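Local coordinates for mannan endo-1,4-beta-mannosidase (Mytilus edulis, PDB 2C0H), which hydrolyses internal beta-1,4-mannosidic linkages of mannans, galactomannans and glucomannans as a secreted, monomeric glycoside hydrolase of family 5, at residues 5-10 / 218-223; 95-100 / 150-155; 166-171 / 179-184; 311-316 / 341-346. The protein carries 3 engineered substitutions. All blocks are in the same frame, centred on the assembly; numbering follows the deposited sequence.

Contact 1. Residues 5-10 / 218-223; sequences LSVSGT and GAMVTV
The flat groups between Leu5 and Gly218 are peptide carbonyls, since no ring or other planar side chain takes part. Their two oxygens face each other with Leu5 O 4.2 Å from Gly218 O, and a water sits at the edge of this gap on each side of the line joining them. One water lies 2.7 Å from Leu5 O, the other 2.7 Å from Gly218 O, and each donates to both carbonyls. Beside this bridge Met220 makes the apolar part of the contact. Its CG stands beside the backbone N, anti to the carbonyl carbon (chi1 -59°), and further bends at chi2 and chi3 put SD against Val7 and CE near Ser6, the whole crossing Leu5 and Val7 obliquely. CG meets the branch end of Leu5, with CD2 of Leu5 3.9 Å from CG of Met220, while Val7 CG2 comes 3.7 Å from Met220 SD. An alanine at Met220 would probably leave the Leu5 and Val7 methyls without their partner and open a gap beside strand 5-8. That strand pairs with 11-14 as an N-terminal hairpin, and Met220 just precedes barrel strand 221-225, consistent with a hairpin laid across the amino-terminal end of the barrel. No direct hydrogen bond joins the segments: the attachment is a thioether packed on aliphatic groups, and two facing acceptors that could not bond to each other are reconciled by shared water donors.

Contact 2. Residues 95-100 / 150-155; sequences AYLHAA and KNEKAL
Leu97 makes the first touch from helix 89-102, and its two methyls divide the work. CD1 rests on the aliphatic part of Glu152, 3.9 Å from Glu152 CB, while CD2 lies against the turn beyond, 4.1 Å from Ala154 CB and 4.2 Å from Leu155 CB. The backbone takes part as well: Ala154 CB sits 3.3 Å from Leu97 O, where the helix and the turn run close together. Next comes His98, whose ring meets the carboxylate of Glu152 edge-on, the two side chains crossing at about a right angle. Glu152 OE1 lies near the ring plane, 3.1 Å from His98 CE1, and ring and carboxylate planes are 57° apart. The Glu152 chain, bent at chi2 (-65°), carries CD round towards the helix, and OE2 has a salt-bridge partner in Arg94, one turn earlier on the same helix. The acid's negative charge would therefore be at least partly balanced in this buried setting. A helical turn past Leu97, Ala100 closes the contact methyl to methyl, its CB 3.9 Å from Ala154 CB; small side chains on both sides permit this approach. Residues 152-155 form a type I beta turn, closed by Leu155 N bonding to Glu152 O, which delivers the chain from helix 131-149 into strand 155-162. The contact thus seats one outer helix of the TIM barrel on the turn that starts a strand, with Ile107 of the adjacent parallel strand 106-113 packed against both Leu97 and Ala100, and with helix 40-56 covering Ala99 beyond.

Contact 3. Residues 166-171 / 179-184; sequences GEIKPG and FDTRHL
Ile168 and Thr181 reach toward each other tip to tip, Ile168 CD1 standing 4.1 Å from Thr181 CG2. The other branch of Thr181 is polar: OG1 lies between the backbone N and the carbonyl carbon (chi1 60°), turned to the chain at Lys169. There it donates to Lys169 O at 2.9 Å, arriving in the carbonyl plane on a lone pair. Leu184 lines up beside this pair, its CB 4.2 Å from Pro170 CB and its CD1 4.3 Å from Ile168 CG2, making a small apolar patch. Beyond it the backbones draw together, Gly171 N bonding to Thr181 O at 2.9 Å from above the carbonyl plane. Leu184 N approaches that same oxygen from the opposite face, so Thr181 O is gripped by two N-H groups. Asp180 shapes the second segment from within: OD2 takes the N-H of Arg182 at 3.1 Å, an Asx turn, and the Arg182 guanidinium returns to the carboxylate in a salt bridge with weak hydrogen bonds. Both segments belong to the long loop between barrel strand 155-162 and helix 198-215, and Leu184 packs near Trp226, a probable substrate-binding residue. Thr181 acts as the cross-link, since OG1 also accepts from Glu172 N: with hydroxyl and carbonyl both engaged, the loop is pinned to itself by hydrogen bonds, with the Ile168, Pro170 and Leu184 contacts adding an apolar share.

Contact 4. Residues 311-316 / 341-346; sequences WAYTKG and KSRTDH
Tyr313 has its CG anti to the backbone N (chi1 -174°), and His346 its CG anti to the carbonyl carbon (chi1 -70°). The tyrosine ring lies among residues 343-346, and the imidazole meets Thr314. His346 CB lies over one face of the tyrosine ring, 3.8 Å from the ring centroid, and the imidazole presents its edge to that ring with the planes 76° apart. The imidazole's own face receives Thr314 CA, 3.9 Å above its centre. The phenol oxygen anchors the loop: His346 N donates to Tyr313 OH at 3.0 Å, and OH is also hydrogen-bonded to Gly347 O. Asp345 comes to the ring edge, its OD1 3.5 Å from Tyr313 CE2. CD2 of Tyr313 lies over one face of the Arg343 guanidinium, whose plane is nearly perpendicular to the ring. Arg343 holds Asp345 side-on, with NE 2.8 Å from OD1 and NH2 3.0 Å from OD2, both in the guanidinium plane on syn lone pairs. His346 ND1 adds a bond to Asp345 OD2 from above the carboxylate plane. A phenylalanine at Tyr313 would probably leave His346 N and Gly347 O without their shared partner and let the loop shift. The two Arg343 bonds and His346 ND1 are likely to keep Asp345 ionised and stiffen the loop after helix 330-339, while Tyr313 OH and the Arg343 NH1 salt bridge to Glu310 tie it to helix 305-314.

In the fold
All four contacts belong to one TIM barrel, and the loop closed by contact 1 encloses contacts 2 and 3 along the chain; contact 4 follows in series. In space contact 1 lies nearest the middle, its centre about 18 Å from that of contact 2 and about 19 Å from that of contact 4. Contacts 2 and 3 lie on opposite sides of the chain's centre, about 38 Å apart between centres. Contact 3 alone borders the probable substrate site: its Leu184 side chain is about 4 Å from that of Trp226, and Ile168 about 7 Å from Trp191. Contacts 1, 2 and 4 are scaffold away from the presumed catalytic pair Glu163 and Glu294.

Contact 1. Residues 5-10 / 218-223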
loop_
_atom_site.group_PDB
_atom_site.type_symbol
_atom_site.label_atom_id
_atom_site.label_comp_id
_atom_site.label_asym_id
_atom_site.label_seq_id
_atom_site.Cartn_x
_atom_site.Cartn_y
_atom_site.Cartn_z
ATOM N N LEU A 5 -11.897 -10.711 -4.163
ATOM C CA LEU A 5 -11.924 -9.379 -3.567
ATOM C C LEU A 5 -12.394 -8.331 -4.599
ATOM O O LEU A 5 -11.904 -8.310 -5.743
ATOM C CB LEU A 5 -10.537 -9.031 -3.022
ATOM C CG LEU A 5 -10.395 -7.839 -2.080
ATOM C CD1 LEU A 5 -11.260 -7.978 -0.843
ATOM C CD2 LEU A 5 -8.953 -7.708 -1.673
ATOM N N SER A 6 -13.348 -7.484 -4.212
ATOM C CA SER A 6 -13.868 -6.409 -5.088
ATOM C C SER A 6 -14.273 -5.149 -4.308
ATOM O O SER A 6 -14.344 -5.177 -3.086
ATOM C CB SER A 6 -15.062 -6.904 -5.914
ATOM O OG SER A 6 -16.162 -7.265 -5.095
ATOM N N VAL A 7 -14.534 -4.057 -5.031
ATOM C CA VAL A 7 -14.985 -2.786 -4.440
ATOM C C VAL A 7 -16.415 -2.459 -4.882
ATOM O O VAL A 7 -16.733 -2.574 -6.073
ATOM C CB VAL A 7 -14.091 -1.589 -4.876
ATOM C CG1 VAL A 7 -14.602 -0.254 -4.300
ATOM C CG2 VAL A 7 -12.668 -1.820 -4.492
ATOM N N SER A 8 -17.245 -2.017 -3.942
ATOM C CA SER A 8 -18.570 -1.455 -4.248
ATOM C C SER A 8 -18.703 -0.105 -3.539
ATOM O O SER A 8 -18.884 -0.050 -2.320
ATOM C CB SER A 8 -19.672 -2.426 -3.801
ATOM O OG SER A 8 -20.957 -1.799 -3.727
ATOM N N GLY A 9 -18.607 0.983 -4.299
ATOM C CA GLY A 9 -18.671 2.325 -3.731
ATOM C C GLY A 9 -17.509 2.533 -2.773
ATOM O O GLY A 9 -16.357 2.497 -3.195
ATOM N N THR A 10 -17.821 2.734 -1.493
ATOM C CA THR A 10 -16.786 2.929 -0.463
ATOM C C THR A 10 -16.600 1.712 0.460
ATOM O O THR A 10 -15.953 1.829 1.499
ATOM C CB THR A 10 -17.058 4.191 0.376
ATOM O OG1 THR A 10 -18.323 4.069 1.037
ATOM C CG2 THR A 10 -17.077 5.440 -0.511
ATOM N N GLY A 218 -9.304 -7.360 -12.690
ATOM C CA GLY A 218 -9.992 -7.386 -11.395
ATOM C C GLY A 218 -9.086 -7.111 -10.213
ATOM O O GLY A 218 -9.534 -7.184 -9.060
ATOM N N ALA A 219 -7.825 -6.772 -10.478
ATOM C CA ALA A 219 -6.854 -6.534 -9.405
ATOM C C ALA A 219 -7.192 -5.308 -8.561
ATOM O O ALA A 219 -7.692 -4.300 -9.068
ATOM C CB ALA A 219 -5.455 -6.368 -9.989
ATOM N N MET A 220 -6.890 -5.405 -7.264
ATOM C CA MET A 220 -6.939 -4.276 -6.364
ATOM C C MET A 220 -5.588 -3.577 -6.374
ATOM O O MET A 220 -4.551 -4.229 -6.231
ATOM C CB MET A 220 -7.264 -4.751 -4.947
ATOM C CG MET A 220 -8.575 -5.483 -4.822
ATOM S SD MET A 220 -10.010 -4.415 -4.912
ATOM C CE MET A 220 -10.418 -4.435 -6.657
ATOM N N VAL A 221 -5.613 -2.267 -6.610
ATOM C CA VAL A 221 -4.416 -1.409 -6.644
ATOM C C VAL A 221 -4.592 -0.176 -5.730
ATOM O O VAL A 221 -5.637 0.470 -5.711
ATOM C CB VAL A 221 -4.115 -0.934 -8.091
ATOM C CG1 VAL A 221 -2.838 -0.116 -8.138
ATOM C CG2 VAL A 221 -4.011 -2.115 -9.043
ATOM N N THR A 222 -3.546 0.159 -4.975
ATOM C CA THR A 222 -3.560 1.314 -4.099
ATOM C C THR A 222 -2.171 2.002 -4.054
ATOM O O THR A 222 -1.258 1.611 -4.790
ATOM C CB THR A 222 -4.052 0.897 -2.684
ATOM O OG1 THR A 222 -4.287 2.062 -1.884
ATOM C CG2 THR A 222 -3.042 0.022 -1.983
ATOM N N VAL A 223 -2.055 3.049 -3.234
ATOM C CA VAL A 223 -0.804 3.749 -2.898
ATOM C C VAL A 223 -0.853 4.087 -1.412
ATOM O O VAL A 223 -1.858 4.570 -0.939
ATOM C CB VAL A 223 -0.653 5.061 -3.687
ATOM C CG1 VAL A 223 0.564 5.878 -3.211
ATOM C CG2 VAL A 223 -0.533 4.766 -5.152
HETATM O O HOH W 1 -12.244 -7.619 -8.335
HETATM O O HOH W 2 -9.234 -8.670 -6.875
#

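Contact 2. Residues 95-100 / 150-155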
loop_
_atom_site.group_PDB
_atom_site.type_symbol
_atom_site.label_atom_id
_atom_site.label_comp_id
_atom_site.label_asym_id
_atom_site.label_seq_id
_atom_site.Cartn_x
_atom_site.Cartn_y
_atom_site.Cartn_z
ATOM N N ALA A 95 5.184 -19.464 -3.614
ATOM C CA ALA A 95 5.333 -20.328 -2.427
ATOM C C ALA A 95 4.768 -19.618 -1.208
ATOM O O ALA A 95 4.108 -20.245 -0.379
ATOM C CB ALA A 95 6.770 -20.707 -2.196
ATOM N N TYR A 96 5.058 -18.325 -1.090
ATOM C CA TYR A 96 4.530 -17.506 0.010
ATOM C C TYR A 96 3.018 -17.423 -0.064
ATOM O O TYR A 96 2.328 -17.574 0.935
ATOM C CB TYR A 96 5.157 -16.101 0.022
ATOM C CG TYR A 96 4.689 -15.190 1.148
ATOM C CD1 TYR A 96 4.648 -15.641 2.469
ATOM C CD2 TYR A 96 4.340 -13.868 0.909
ATOM C CE1 TYR A 96 4.229 -14.798 3.496
ATOM C CE2 TYR A 96 3.926 -13.028 1.935
ATOM C CZ TYR A 96 3.874 -13.498 3.230
ATOM O OH TYR A 96 3.465 -12.641 4.249
ATOM N N LEU A 97 2.495 -17.178 -1.256
ATOM C CA LEU A 97 1.041 -17.143 -1.428
ATOM C C LEU A 97 0.366 -18.478 -1.047
ATOM O O LEU A 97 -0.724 -18.460 -0.480
ATOM C CB LEU A 97 0.676 -16.704 -2.861
ATOM C CG LEU A 97 0.961 -15.230 -3.174
ATOM C CD1 LEU A 97 0.917 -15.022 -4.693
ATOM C CD2 LEU A 97 -0.010 -14.269 -2.472
ATOM N N HIS A 98 1.007 -19.616 -1.339
ATOM C CA HIS A 98 0.454 -20.930 -0.965
ATOM C C HIS A 98 0.451 -21.086 0.548
ATOM O O HIS A 98 -0.510 -21.603 1.099
ATOM C CB HIS A 98 1.220 -22.088 -1.590
ATOM C CG HIS A 98 1.018 -22.240 -3.064
ATOM N ND1 HIS A 98 0.005 -21.618 -3.758
ATOM C CD2 HIS A 98 1.707 -22.967 -3.971
ATOM C CE1 HIS A 98 0.084 -21.950 -5.037
ATOM N NE2 HIS A 98 1.111 -22.765 -5.192
ATOM N N ALA A 99 1.507 -20.633 1.215
ATOM C CA ALA A 99 1.540 -20.630 2.686
ATOM C C ALA A 99 0.438 -19.756 3.289
ATOM O O ALA A 99 -0.234 -20.153 4.248
ATOM C CB ALA A 99 2.912 -20.178 3.176
ATOM N N ALA A 100 0.233 -18.571 2.724
ATOM C CA ALA A 100 -0.805 -17.652 3.188
ATOM C C ALA A 100 -2.197 -18.282 3.011
ATOM O O ALA A 100 -3.041 -18.207 3.904
ATOM C CB ALA A 100 -0.719 -16.316 2.443
ATOM N N LYS A 150 -2.132 -13.828 -10.829
ATOM C CA LYS A 150 -3.525 -13.388 -10.713
ATOM C C LYS A 150 -4.543 -14.451 -10.289
ATOM O O LYS A 150 -5.609 -14.101 -9.795
ATOM C CB LYS A 150 -3.985 -12.733 -12.011
ATOM C CG LYS A 150 -4.043 -13.646 -13.187
ATOM C CD LYS A 150 -4.385 -12.855 -14.413
ATOM C CE LYS A 150 -4.328 -13.717 -15.621
ATOM N NZ LYS A 150 -4.665 -12.932 -16.848
ATOM N N ASN A 151 -4.235 -15.732 -10.470
ATOM C CA ASN A 151 -5.176 -16.789 -10.075
ATOM C C ASN A 151 -4.883 -17.366 -8.690
ATOM O O ASN A 151 -5.528 -18.324 -8.259
ATOM C CB ASN A 151 -5.224 -17.896 -11.135
ATOM C CG ASN A 151 -5.732 -17.397 -12.484
ATOM O OD1 ASN A 151 -6.703 -16.640 -12.561
ATOM N ND2 ASN A 151 -5.076 -17.832 -13.564
ATOM N N GLU A 152 -3.920 -16.780 -7.980
ATOM C CA GLU A 152 -3.624 -17.228 -6.623
ATOM C C GLU A 152 -4.651 -16.664 -5.668
ATOM O O GLU A 152 -4.826 -15.454 -5.592
ATOM C CB GLU A 152 -2.223 -16.791 -6.203
ATOM C CG GLU A 152 -1.115 -17.548 -6.918
ATOM C CD GLU A 152 -1.100 -19.030 -6.557
ATOM O OE1 GLU A 152 -1.616 -19.401 -5.475
ATOM O OE2 GLU A 152 -0.584 -19.846 -7.359
ATOM N N LYS A 153 -5.322 -17.547 -4.934
ATOM C CA LYS A 153 -6.410 -17.122 -4.059
ATOM C C LYS A 153 -5.951 -16.225 -2.910
ATOM O O LYS A 153 -6.735 -15.416 -2.425
ATOM C CB LYS A 153 -7.174 -18.319 -3.499
ATOM C CG LYS A 153 -8.156 -18.950 -4.482
ATOM C CD LYS A 153 -8.691 -20.306 -4.005
ATOM C CE LYS A 153 -8.978 -20.330 -2.519
ATOM N NZ LYS A 153 -9.792 -21.514 -2.137
ATOM N N ALA A 154 -4.701 -16.347 -2.486
ATOM C CA ALA A 154 -4.190 -15.492 -1.417
ATOM C C ALA A 154 -3.659 -14.127 -1.871
ATOM O O ALA A 154 -3.238 -13.329 -1.043
ATOM C CB ALA A 154 -3.134 -16.221 -0.624
ATOM N N LEU A 155 -3.675 -13.824 -3.172
ATOM C CA LEU A 155 -3.221 -12.518 -3.613
ATOM C C LEU A 155 -4.309 -11.463 -3.395
ATOM O O LEU A 155 -5.358 -11.489 -4.046
ATOM C CB LEU A 155 -2.784 -12.553 -5.078
ATOM C CG LEU A 155 -2.378 -11.193 -5.646
ATOM C CD1 LEU A 155 -1.113 -10.659 -4.977
ATOM C CD2 LEU A 155 -2.196 -11.312 -7.142
#

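Contact 3. Residues 166-171 / 179-184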
loop_
_atom_site.group_PDB
_atom_site.type_symbol
_atom_site.label_atom_id
_atom_site.label_comp_id
_atom_site.label_asym_id
_atom_site.label_seq_id
_atom_site.Cartn_x
_atom_site.Cartn_y
_atom_site.Cartn_z
ATOM N N GLY A 166 7.418 11.538 0.553
ATOM C CA GLY A 166 8.786 11.624 1.070
ATOM C C GLY A 166 9.722 12.402 0.162
ATOM O O GLY A 166 10.709 13.005 0.611
ATOM N N GLU A 167 9.402 12.389 -1.124
ATOM C CA GLU A 167 10.284 12.935 -2.149
ATOM C C GLU A 167 9.591 13.996 -3.030
ATOM O O GLU A 167 10.146 14.428 -4.047
ATOM C CB GLU A 167 10.909 11.772 -2.956
ATOM C CG GLU A 167 11.897 10.934 -2.082
ATOM C CD GLU A 167 12.256 9.545 -2.598
ATOM O OE1 GLU A 167 11.669 9.046 -3.583
ATOM O OE2 GLU A 167 13.131 8.910 -1.960
ATOM N N ILE A 168 8.435 14.484 -2.601
ATOM C CA ILE A 168 7.710 15.518 -3.356
ATOM C C ILE A 168 8.313 16.925 -3.113
ATOM O O ILE A 168 8.981 17.167 -2.105
ATOM C CB ILE A 168 6.213 15.510 -3.013
ATOM C CG1 ILE A 168 5.375 16.220 -4.083
ATOM C CG2 ILE A 168 5.962 16.156 -1.642
ATOM C CD1 ILE A 168 3.899 15.913 -3.987
ATOM N N LYS A 169 8.110 17.833 -4.062
ATOM C CA LYS A 169 8.475 19.241 -3.904
ATOM C C LYS A 169 7.311 20.045 -3.307
ATOM O O LYS A 169 6.328 20.301 -3.993
ATOM C CB LYS A 169 8.842 19.839 -5.261
ATOM C CG LYS A 169 10.095 19.283 -5.880
ATOM C CD LYS A 169 10.329 19.922 -7.252
ATOM C CE LYS A 169 11.489 19.313 -7.991
ATOM N NZ LYS A 169 11.674 20.001 -9.304
ATOM N N PRO A 170 7.398 20.423 -2.024
ATOM C CA PRO A 170 6.328 21.233 -1.429
ATOM C C PRO A 170 6.394 22.742 -1.775
ATOM O O PRO A 170 7.426 23.238 -2.221
ATOM C CB PRO A 170 6.527 20.995 0.081
ATOM C CG PRO A 170 7.955 20.725 0.233
ATOM C CD PRO A 170 8.457 20.108 -1.047
ATOM N N GLY A 171 5.291 23.461 -1.567
ATOM C CA GLY A 171 5.264 24.909 -1.726
ATOM C C GLY A 171 5.137 25.413 -3.149
ATOM O O GLY A 171 5.340 26.606 -3.407
ATOM N N PHE A 179 -2.289 19.730 -8.557
ATOM C CA PHE A 179 -0.815 19.724 -8.572
ATOM C C PHE A 179 -0.189 20.800 -7.682
ATOM O O PHE A 179 1.034 20.850 -7.550
ATOM C CB PHE A 179 -0.258 19.890 -9.989
ATOM C CG PHE A 179 -0.703 18.829 -10.965
ATOM C CD1 PHE A 179 -0.975 17.526 -10.553
ATOM C CD2 PHE A 179 -0.807 19.131 -12.312
ATOM C CE1 PHE A 179 -1.378 16.565 -11.468
ATOM C CE2 PHE A 179 -1.197 18.170 -13.233
ATOM C CZ PHE A 179 -1.488 16.893 -12.813
ATOM N N ASP A 180 -1.014 21.652 -7.081
ATOM C CA ASP A 180 -0.541 22.737 -6.223
ATOM C C ASP A 180 -0.140 22.128 -4.880
ATOM O O ASP A 180 -0.922 21.391 -4.288
ATOM C CB ASP A 180 -1.664 23.778 -6.050
ATOM C CG ASP A 180 -1.190 25.079 -5.413
ATOM O OD1 ASP A 180 -1.179 26.124 -6.109
ATOM O OD2 ASP A 180 -0.862 25.078 -4.209
ATOM N N THR A 181 1.070 22.412 -4.403
ATOM C CA THR A 181 1.535 21.830 -3.140
ATOM C C THR A 181 1.803 22.885 -2.060
ATOM O O THR A 181 2.525 22.611 -1.099
ATOM C CB THR A 181 2.795 20.950 -3.345
ATOM O OG1 THR A 181 3.863 21.740 -3.880
ATOM C CG2 THR A 181 2.507 19.793 -4.291
ATOM N N ARG A 182 1.206 24.070 -2.191
ATOM C CA ARG A 182 1.394 25.136 -1.185
ATOM C C ARG A 182 0.877 24.705 0.176
ATOM O O ARG A 182 1.445 25.077 1.207
ATOM C CB ARG A 182 0.750 26.460 -1.617
ATOM C CG ARG A 182 1.532 27.165 -2.701
ATOM C CD ARG A 182 0.914 28.486 -3.085
ATOM N NE ARG A 182 -0.372 28.313 -3.761
ATOM C CZ ARG A 182 -1.570 28.533 -3.216
ATOM N NH1 ARG A 182 -1.701 28.940 -1.954
ATOM N NH2 ARG A 182 -2.662 28.342 -3.947
ATOM N N HIS A 183 -0.174 23.893 0.168
ATOM C CA HIS A 183 -0.752 23.378 1.407
ATOM C C HIS A 183 0.150 22.390 2.134
ATOM O O HIS A 183 -0.108 22.092 3.304
ATOM C CB HIS A 183 -2.122 22.744 1.161
ATOM C CG HIS A 183 -2.072 21.471 0.381
ATOM N ND1 HIS A 183 -1.803 21.440 -0.970
ATOM C CD2 HIS A 183 -2.242 20.183 0.759
ATOM C CE1 HIS A 183 -1.814 20.191 -1.392
ATOM N NE2 HIS A 183 -2.078 19.406 -0.362
ATOM N N LEU A 184 1.178 21.865 1.456
ATOM C CA LEU A 184 2.140 20.940 2.087
ATOM C C LEU A 184 3.332 21.672 2.703
ATOM O O LEU A 184 4.158 21.056 3.382
ATOM C CB LEU A 184 2.649 19.899 1.079
ATOM C CG LEU A 184 1.597 19.008 0.398
ATOM C CD1 LEU A 184 2.253 17.970 -0.529
ATOM C CD2 LEU A 184 0.696 18.319 1.421
#

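Contact 4. Residues 311-316 / 341-346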
loop_
_atom_site.group_PDB
_atom_site.type_symbol
_atom_site.label_atom_id
_atom_site.label_comp_id
_atom_site.label_asym_id
_atom_site.label_seq_id
_atom_site.Cartn_x
_atom_site.Cartn_y
_atom_site.Cartn_z
ATOM N N TRP A 311 -12.103 2.072 16.064
ATOM C CA TRP A 311 -12.395 3.324 15.347
ATOM C C TRP A 311 -12.432 3.040 13.845
ATOM O O TRP A 311 -13.403 3.396 13.165
ATOM C CB TRP A 311 -11.376 4.422 15.666
ATOM C CG TRP A 311 -11.743 5.757 15.068
ATOM C CD1 TRP A 311 -11.392 6.226 13.834
ATOM C CD2 TRP A 311 -12.542 6.783 15.672
ATOM N NE1 TRP A 311 -11.914 7.474 13.639
ATOM C CE2 TRP A 311 -12.630 7.844 14.746
ATOM C CE3 TRP A 311 -13.202 6.900 16.897
ATOM C CZ2 TRP A 311 -13.347 9.013 15.013
ATOM C CZ3 TRP A 311 -13.900 8.057 17.166
ATOM C CH2 TRP A 311 -13.974 9.101 16.231
ATOM N N ALA A 312 -11.403 2.369 13.343
ATOM C CA ALA A 312 -11.344 2.058 11.901
ATOM C C ALA A 312 -12.553 1.243 11.488
ATOM O O ALA A 312 -13.185 1.521 10.468
ATOM C CB ALA A 312 -10.066 1.319 11.548
ATOM N N TYR A 313 -12.907 0.241 12.287
ATOM C CA TYR A 313 -13.973 -0.709 11.919
ATOM C C TYR A 313 -15.347 -0.053 11.929
ATOM O O TYR A 313 -16.172 -0.327 11.046
ATOM C CB TYR A 313 -13.939 -1.917 12.897
ATOM C CG TYR A 313 -14.906 -3.057 12.559
ATOM C CD1 TYR A 313 -14.735 -3.851 11.431
ATOM C CD2 TYR A 313 -15.981 -3.364 13.389
ATOM C CE1 TYR A 313 -15.601 -4.873 11.117
ATOM C CE2 TYR A 313 -16.871 -4.386 13.073
ATOM C CZ TYR A 313 -16.690 -5.146 11.931
ATOM O OH TYR A 313 -17.576 -6.182 11.609
ATOM N N THR A 314 -15.601 0.819 12.908
ATOM C CA THR A 314 -16.935 1.394 13.100
ATOM C C THR A 314 -17.185 2.756 12.487
ATOM O O THR A 314 -18.348 3.168 12.399
ATOM C CB THR A 314 -17.310 1.488 14.592
ATOM O OG1 THR A 314 -16.443 2.391 15.275
ATOM C CG2 THR A 314 -17.272 0.120 15.244
ATOM N N LYS A 315 -16.138 3.471 12.084
ATOM C CA LYS A 315 -16.306 4.826 11.567
ATOM C C LYS A 315 -16.180 4.968 10.056
ATOM O O LYS A 315 -15.996 6.084 9.573
ATOM C CB LYS A 315 -15.365 5.798 12.289
ATOM C CG LYS A 315 -15.542 5.819 13.803
ATOM C CD LYS A 315 -16.939 6.258 14.221
ATOM C CE LYS A 315 -16.978 6.632 15.698
ATOM N NZ LYS A 315 -18.291 7.178 16.114
ATOM N N GLY A 316 -16.324 3.859 9.331
ATOM C CA GLY A 316 -16.525 3.893 7.880
ATOM C C GLY A 316 -15.309 3.540 7.068
ATOM O O GLY A 316 -15.344 3.624 5.833
ATOM N N LYS A 341 -11.920 -10.135 15.862
ATOM C CA LYS A 341 -11.953 -11.501 15.315
ATOM C C LYS A 341 -13.368 -11.997 14.981
ATOM O O LYS A 341 -13.606 -12.481 13.868
ATOM C CB LYS A 341 -11.239 -12.497 16.248
ATOM C CG LYS A 341 -11.205 -13.909 15.701
ATOM C CD LYS A 341 -10.739 -14.921 16.740
ATOM C CE LYS A 341 -9.267 -14.915 16.947
ATOM N NZ LYS A 341 -8.877 -16.086 17.789
ATOM N N SER A 342 -14.306 -11.865 15.916
ATOM C CA SER A 342 -15.658 -12.416 15.708
ATOM C C SER A 342 -16.685 -11.427 15.144
ATOM O O SER A 342 -17.881 -11.735 15.100
ATOM C CB SER A 342 -16.176 -13.003 17.026
ATOM O OG SER A 342 -15.435 -14.169 17.359
ATOM N N ARG A 343 -16.238 -10.259 14.692
ATOM C CA ARG A 343 -17.155 -9.151 14.413
ATOM C C ARG A 343 -17.749 -9.234 13.013
ATOM O O ARG A 343 -17.072 -9.619 12.063
ATOM C CB ARG A 343 -16.460 -7.795 14.621
ATOM C CG ARG A 343 -16.018 -7.506 16.065
ATOM C CD ARG A 343 -17.165 -7.115 16.964
ATOM N NE ARG A 343 -17.662 -5.775 16.661
ATOM C CZ ARG A 343 -17.216 -4.629 17.188
ATOM N NH1 ARG A 343 -16.262 -4.609 18.113
ATOM N NH2 ARG A 343 -17.756 -3.483 16.813
ATOM N N THR A 344 -19.033 -8.908 12.922
ATOM C CA THR A 344 -19.739 -8.818 11.637
ATOM C C THR A 344 -20.585 -7.544 11.453
ATOM O O THR A 344 -21.161 -7.358 10.374
ATOM C CB THR A 344 -20.645 -10.043 11.432
ATOM O OG1 THR A 344 -21.627 -10.091 12.476
ATOM C CG2 THR A 344 -19.826 -11.334 11.423
ATOM N N ASP A 345 -20.671 -6.670 12.460
ATOM C CA ASP A 345 -21.505 -5.447 12.376
ATOM C C ASP A 345 -21.112 -4.427 11.297
ATOM O O ASP A 345 -21.941 -3.612 10.900
ATOM C CB ASP A 345 -21.632 -4.723 13.737
ATOM C CG ASP A 345 -20.310 -4.576 14.469
ATOM O OD1 ASP A 345 -19.692 -5.627 14.738
ATOM O OD2 ASP A 345 -19.916 -3.430 14.786
ATOM N N HIS A 346 -19.859 -4.443 10.848
ATOM C CA HIS A 346 -19.401 -3.564 9.762
ATOM C C HIS A 346 -18.558 -4.364 8.761
ATOM O O HIS A 346 -17.531 -3.898 8.269
ATOM C CB HIS A 346 -18.600 -2.391 10.310
ATOM C CG HIS A 346 -19.417 -1.398 11.069
ATOM N ND1 HIS A 346 -19.639 -1.498 12.422
ATOM C CD2 HIS A 346 -20.025 -0.255 10.670
ATOM C CE1 HIS A 346 -20.371 -0.474 12.823
ATOM N NE2 HIS A 346 -20.618 0.297 11.782
#